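Local structure of lipoprotein outS (Dickeya dadantii, 3UTK) at residues Ala53-Tyr56 and Leu57-Cys61; Ser116-Asn119 and Arg120-Pro124. The protein serves as the pilotin of a type II secretion system, interacting with the secretin OutD in the export of pectate lyases and cellulases across the outer membrane. All coordinates share one frame; numbering follows the deposited sequence.

Contact 1. Residues Ala53-Tyr56 and Leu57-Cys61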
loop_
_atom_site.group_PDB
_atom_site.type_symbol
_atom_site.label_atom_id
_atom_site.label_comp_id
_atom_site.label_asym_id
_atom_site.label_seq_id
_atom_site.Cartn_x
_atom_site.Cartn_y
_atom_site.Cartn_z
ATOM N N ALA A 53 -3.802 -0.582 -0.695
ATOM C CA ALA A 53 -4.577 -1.130 0.420
ATOM C C ALA A 53 -4.554 -0.175 1.619
ATOM O O ALA A 53 -5.558 0.014 2.297
ATOM C CB ALA A 53 -4.049 -2.504 0.818
ATOM N N SER A 54 -3.389 0.412 1.881
ATOM C CA SER A 54 -3.263 1.387 2.949
ATOM C C SER A 54 -4.114 2.635 2.715
ATOM O O SER A 54 -4.756 3.106 3.635
ATOM C CB SER A 54 -1.802 1.780 3.155
ATOM O OG SER A 54 -1.040 0.655 3.554
ATOM N N LYS A 55 -4.095 3.192 1.502
ATOM C CA LYS A 55 -4.939 4.354 1.209
ATOM C C LYS A 55 -6.418 3.968 1.327
ATOM O O LYS A 55 -7.236 4.746 1.806
ATOM C CB LYS A 55 -4.633 4.935 -0.179
ATOM C CG LYS A 55 -5.460 6.174 -0.522
ATOM C CD LYS A 55 -5.039 6.822 -1.836
ATOM C CE LYS A 55 -5.820 8.110 -2.074
ATOM N NZ LYS A 55 -5.213 8.944 -3.148
ATOM N N TYR A 56 -6.760 2.767 0.873
ATOM C CA TYR A 56 -8.132 2.275 1.005
ATOM C C TYR A 56 -8.566 2.264 2.479
ATOM O O TYR A 56 -9.680 2.663 2.818
ATOM C CB TYR A 56 -8.280 0.883 0.361
ATOM C CG TYR A 56 -9.706 0.391 0.283
ATOM C CD1 TYR A 56 -10.335 -0.162 1.393
ATOM C CD2 TYR A 56 -10.418 0.461 -0.910
ATOM C CE1 TYR A 56 -11.645 -0.613 1.317
ATOM C CE2 TYR A 56 -11.726 0.012 -0.989
ATOM C CZ TYR A 56 -12.331 -0.520 0.120
ATOM O OH TYR A 56 -13.634 -0.957 0.034
ATOM N N LEU A 57 -7.674 1.845 3.366
ATOM C CA LEU A 57 -8.023 1.819 4.778
ATOM C C LEU A 57 -8.235 3.241 5.289
ATOM O O LEU A 57 -9.205 3.516 5.985
ATOM C CB LEU A 57 -6.951 1.115 5.614
ATOM C CG LEU A 57 -6.888 -0.416 5.550
ATOM C CD1 LEU A 57 -5.669 -0.968 6.312
ATOM C CD2 LEU A 57 -8.171 -1.049 6.099
ATOM N N ARG A 58 -7.326 4.145 4.942
ATOM C CA ARG A 58 -7.433 5.510 5.449
ATOM C C ARG A 58 -8.706 6.187 4.946
ATOM O O ARG A 58 -9.437 6.804 5.719
ATOM C CB ARG A 58 -6.206 6.355 5.062
ATOM C CG ARG A 58 -6.156 7.722 5.760
ATOM C CD ARG A 58 -5.038 8.596 5.203
ATOM N NE ARG A 58 -5.363 9.083 3.870
ATOM C CZ ARG A 58 -4.592 8.934 2.799
ATOM N NH1 ARG A 58 -3.426 8.309 2.895
ATOM N NH2 ARG A 58 -4.995 9.412 1.626
ATOM N N VAL A 59 -8.966 6.080 3.646
ATOM C CA VAL A 59 -10.043 6.847 3.033
ATOM C C VAL A 59 -11.410 6.165 3.140
ATOM O O VAL A 59 -12.406 6.813 3.484
ATOM C CB VAL A 59 -9.729 7.184 1.556
ATOM C CG1 VAL A 59 -10.901 7.919 0.908
ATOM C CG2 VAL A 59 -8.444 8.009 1.468
ATOM N N GLN A 60 -11.461 4.869 2.845
ATOM C CA GLN A 60 -12.737 4.151 2.804
ATOM C C GLN A 60 -13.109 3.570 4.161
ATOM O O GLN A 60 -14.290 3.398 4.479
ATOM C CB GLN A 60 -12.695 3.028 1.748
ATOM C CG GLN A 60 -12.302 3.502 0.343
ATOM C CD GLN A 60 -13.285 4.505 -0.235
ATOM O OE1 GLN A 60 -12.891 5.513 -0.820
ATOM N NE2 GLN A 60 -14.569 4.222 -0.088
ATOM N N CYS A 61 -12.105 3.264 4.970
ATOM C CA CYS A 61 -12.342 2.549 6.227
ATOM C C CYS A 61 -12.133 3.438 7.446
ATOM O O CYS A 61 -12.095 2.962 8.591
ATOM C CB CYS A 61 -11.428 1.321 6.298
ATOM S SG CYS A 61 -11.591 0.201 4.855
#
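The Gln60 side chain crosses that of Tyr56 at about a right angle, one turn further along the helix, and lays its CG over the centre of one ring face. This CG sits 3.8 Å from the centroid of the Tyr56 ring, only 13° off the ring normal, a CH-pi contact. A chi1 of -172° swings the Tyr56 ring away from its own backbone N and forward from CB, to where Gln60 lies. Cys61 SG approaches the same ring obliquely, 3.6 Å from Tyr56 CE1, as a sulfur-aromatic contact. Tyr56 O accepts a bond from Gln60 N at 2.8 Å and a weak one from Cys61 N. On this close-packed side Tyr56 also touches Gln114 and Leu105, and Leu57 adds a branched apolar chain against Leu66 and Leu126.

The partly exposed side is looser and charged. There the extended chain of Lys55 passes the guanidinium of Arg58, Lys55 CG standing 3.9 Å from Arg58 NH2, and runs beside Val59 on the exposed flank. Both long chains reach acids elsewhere: Asp69 forms salt bridges with each of them and Glu98 a second one with Lys55, which probably offsets the nearness of two like charges. The whole is the amphipathic C-terminal part of an alpha-helix, tied by the Cys61-Cys115 disulfide to helix 111-121 in a fold of nested, perpendicular alpha-helical hairpins.

Contact 2. Residues Ser116-Asn119 and Arg120-Pro124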
loop_
_atom_site.group_PDB
_atom_site.type_symbol
_atom_site.label_atom_id
_atom_site.label_comp_id
_atom_site.label_asym_id
_atom_site.label_seq_id
_atom_site.Cartn_x
_atom_site.Cartn_y
_atom_site.Cartn_z
ATOM N N SER A 116 -12.907 -5.035 6.441
ATOM C CA SER A 116 -12.691 -6.086 7.431
ATOM C C SER A 116 -11.462 -6.916 7.046
ATOM O O SER A 116 -10.640 -7.272 7.895
ATOM C CB SER A 116 -13.924 -6.993 7.527
ATOM O OG SER A 116 -13.747 -7.965 8.546
ATOM N N SER A 117 -11.342 -7.217 5.758
ATOM C CA SER A 117 -10.219 -8.016 5.273
ATOM C C SER A 117 -8.872 -7.287 5.428
ATOM O O SER A 117 -7.914 -7.868 5.950
ATOM C CB SER A 117 -10.435 -8.445 3.814
ATOM O OG SER A 117 -9.385 -9.290 3.394
ATOM N N PHE A 118 -8.789 -6.038 4.968
ATOM C CA PHE A 118 -7.543 -5.262 5.087
ATOM C C PHE A 118 -7.178 -5.013 6.564
ATOM O O PHE A 118 -6.003 -5.086 6.950
ATOM C CB PHE A 118 -7.633 -3.932 4.327
ATOM C CG PHE A 118 -7.434 -4.048 2.827
ATOM C CD1 PHE A 118 -6.709 -5.099 2.266
ATOM C CD2 PHE A 118 -7.982 -3.094 1.978
ATOM C CE1 PHE A 118 -6.523 -5.183 0.882
ATOM C CE2 PHE A 118 -7.797 -3.167 0.593
ATOM C CZ PHE A 118 -7.075 -4.224 0.043
ATOM N N ASN A 119 -8.176 -4.726 7.398
ATOM C CA ASN A 119 -7.911 -4.491 8.822
ATOM C C ASN A 119 -7.326 -5.740 9.476
ATOM O O ASN A 119 -6.467 -5.657 10.373
ATOM C CB ASN A 119 -9.191 -4.067 9.551
ATOM C CG ASN A 119 -9.435 -2.562 9.498
ATOM O OD1 ASN A 119 -8.492 -1.758 9.477
ATOM N ND2 ASN A 119 -10.704 -2.177 9.477
ATOM N N ARG A 120 -7.775 -6.899 9.007
ATOM C CA ARG A 120 -7.295 -8.170 9.537
ATOM C C ARG A 120 -5.856 -8.475 9.136
ATOM O O ARG A 120 -5.089 -8.951 9.964
ATOM C CB ARG A 120 -8.206 -9.330 9.108
ATOM C CG ARG A 120 -7.813 -10.681 9.713
ATOM C CD ARG A 120 -8.667 -11.816 9.154
ATOM N NE ARG A 120 -7.900 -13.050 8.993
ATOM C CZ ARG A 120 -7.727 -13.685 7.835
ATOM N NH1 ARG A 120 -8.272 -13.211 6.715
ATOM N NH2 ARG A 120 -7.009 -14.799 7.798
ATOM N N THR A 121 -5.485 -8.168 7.889
ATOM C CA THR A 121 -4.236 -8.693 7.322
ATOM C C THR A 121 -3.078 -7.704 7.213
ATOM O O THR A 121 -1.944 -8.111 6.976
ATOM C CB THR A 121 -4.457 -9.235 5.892
ATOM O OG1 THR A 121 -4.837 -8.147 5.035
ATOM C CG2 THR A 121 -5.549 -10.307 5.872
ATOM N N MET A 122 -3.348 -6.411 7.368
ATOM C CA MET A 122 -2.347 -5.400 7.022
ATOM C C MET A 122 -1.450 -4.981 8.188
ATOM O O MET A 122 -0.581 -4.125 8.027
ATOM C CB MET A 122 -3.024 -4.168 6.402
ATOM C CG MET A 122 -3.499 -4.372 4.963
ATOM S SD MET A 122 -2.115 -4.278 3.803
ATOM C CE MET A 122 -1.651 -2.549 3.954
ATOM N N THR A 123 -1.643 -5.588 9.353
ATOM C CA THR A 123 -0.885 -5.181 10.541
ATOM C C THR A 123 0.640 -5.004 10.354
ATOM O O THR A 123 1.197 -4.009 10.802
ATOM C CB THR A 123 -1.138 -6.119 11.738
ATOM O OG1 THR A 123 -2.543 -6.173 12.016
ATOM C CG2 THR A 123 -0.410 -5.607 12.966
ATOM N N PRO A 124 1.325 -5.975 9.722
ATOM C CA PRO A 124 2.778 -5.799 9.584
ATOM C C PRO A 124 3.179 -4.533 8.814
ATOM O O PRO A 124 4.164 -3.874 9.171
ATOM C CB PRO A 124 3.213 -7.062 8.827
ATOM C CG PRO A 124 2.165 -8.078 9.173
ATOM C CD PRO A 124 0.883 -7.299 9.250
HETATM O O HOH W 1 -6.879 -8.298 3.230
#
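Arg120 N bonds to Ser116 O, and Thr121 N to Ser117 O, each at 3.1 Å, carrying the alpha-helical pattern through the last turn of helix 111-121. Phe118 O then accepts a bond from Met122 N at 3.0 Å and a weak one from Thr121 N. Met122 itself is the non-helical joint, and a new helix starts at Thr123, where Pro124, lacking an N-H, suits a first turn.

On the outer side a water links two hydroxyls, lying 2.7 Å from Ser117 OG and 2.7 Å from Thr121 OG1. The Thr121 hydroxyl lies between backbone N and carbonyl carbon (chi1 64°), and this turns it back along the helix toward Ser117. Small polar residues fit this wet flank. Met122 instead points inward: its chi1 of -75° keeps CG beside the backbone N and 4.2 Å from Phe118 CB, while further bends at chi2 and chi3 steer SD and CE of the flexible chain toward Ser54. Asn119 sends its OD1 to Arg63, in the loop after the first helix.

Phe118 and Met122 both face helix 40-60, placing the break between helices 111-121 and 123-131 against its flank.

Overall arrangement
Contact 1 is the more buried of the two, its centre about 9 Å from the centre of the chain, against about 12 Å for the centre of contact 2, a surface contact. Each lies at the C-terminal end of a helix, but contact 1 ends in a disulfide-bearing turn, whereas contact 2 leads directly into another helix. Their centres are about 11 Å apart and they touch: Leu57 CD2 packs 3.4 Å from Phe118 CB, and Ala53 CB 3.6 Å from Phe118 CZ. Thus the apolar faces of both share one interface. Away from it the chemistry diverges: the basic residues of contact 1 reach outward to acids on other helices, while in contact 2 a water joins two hydroxyls.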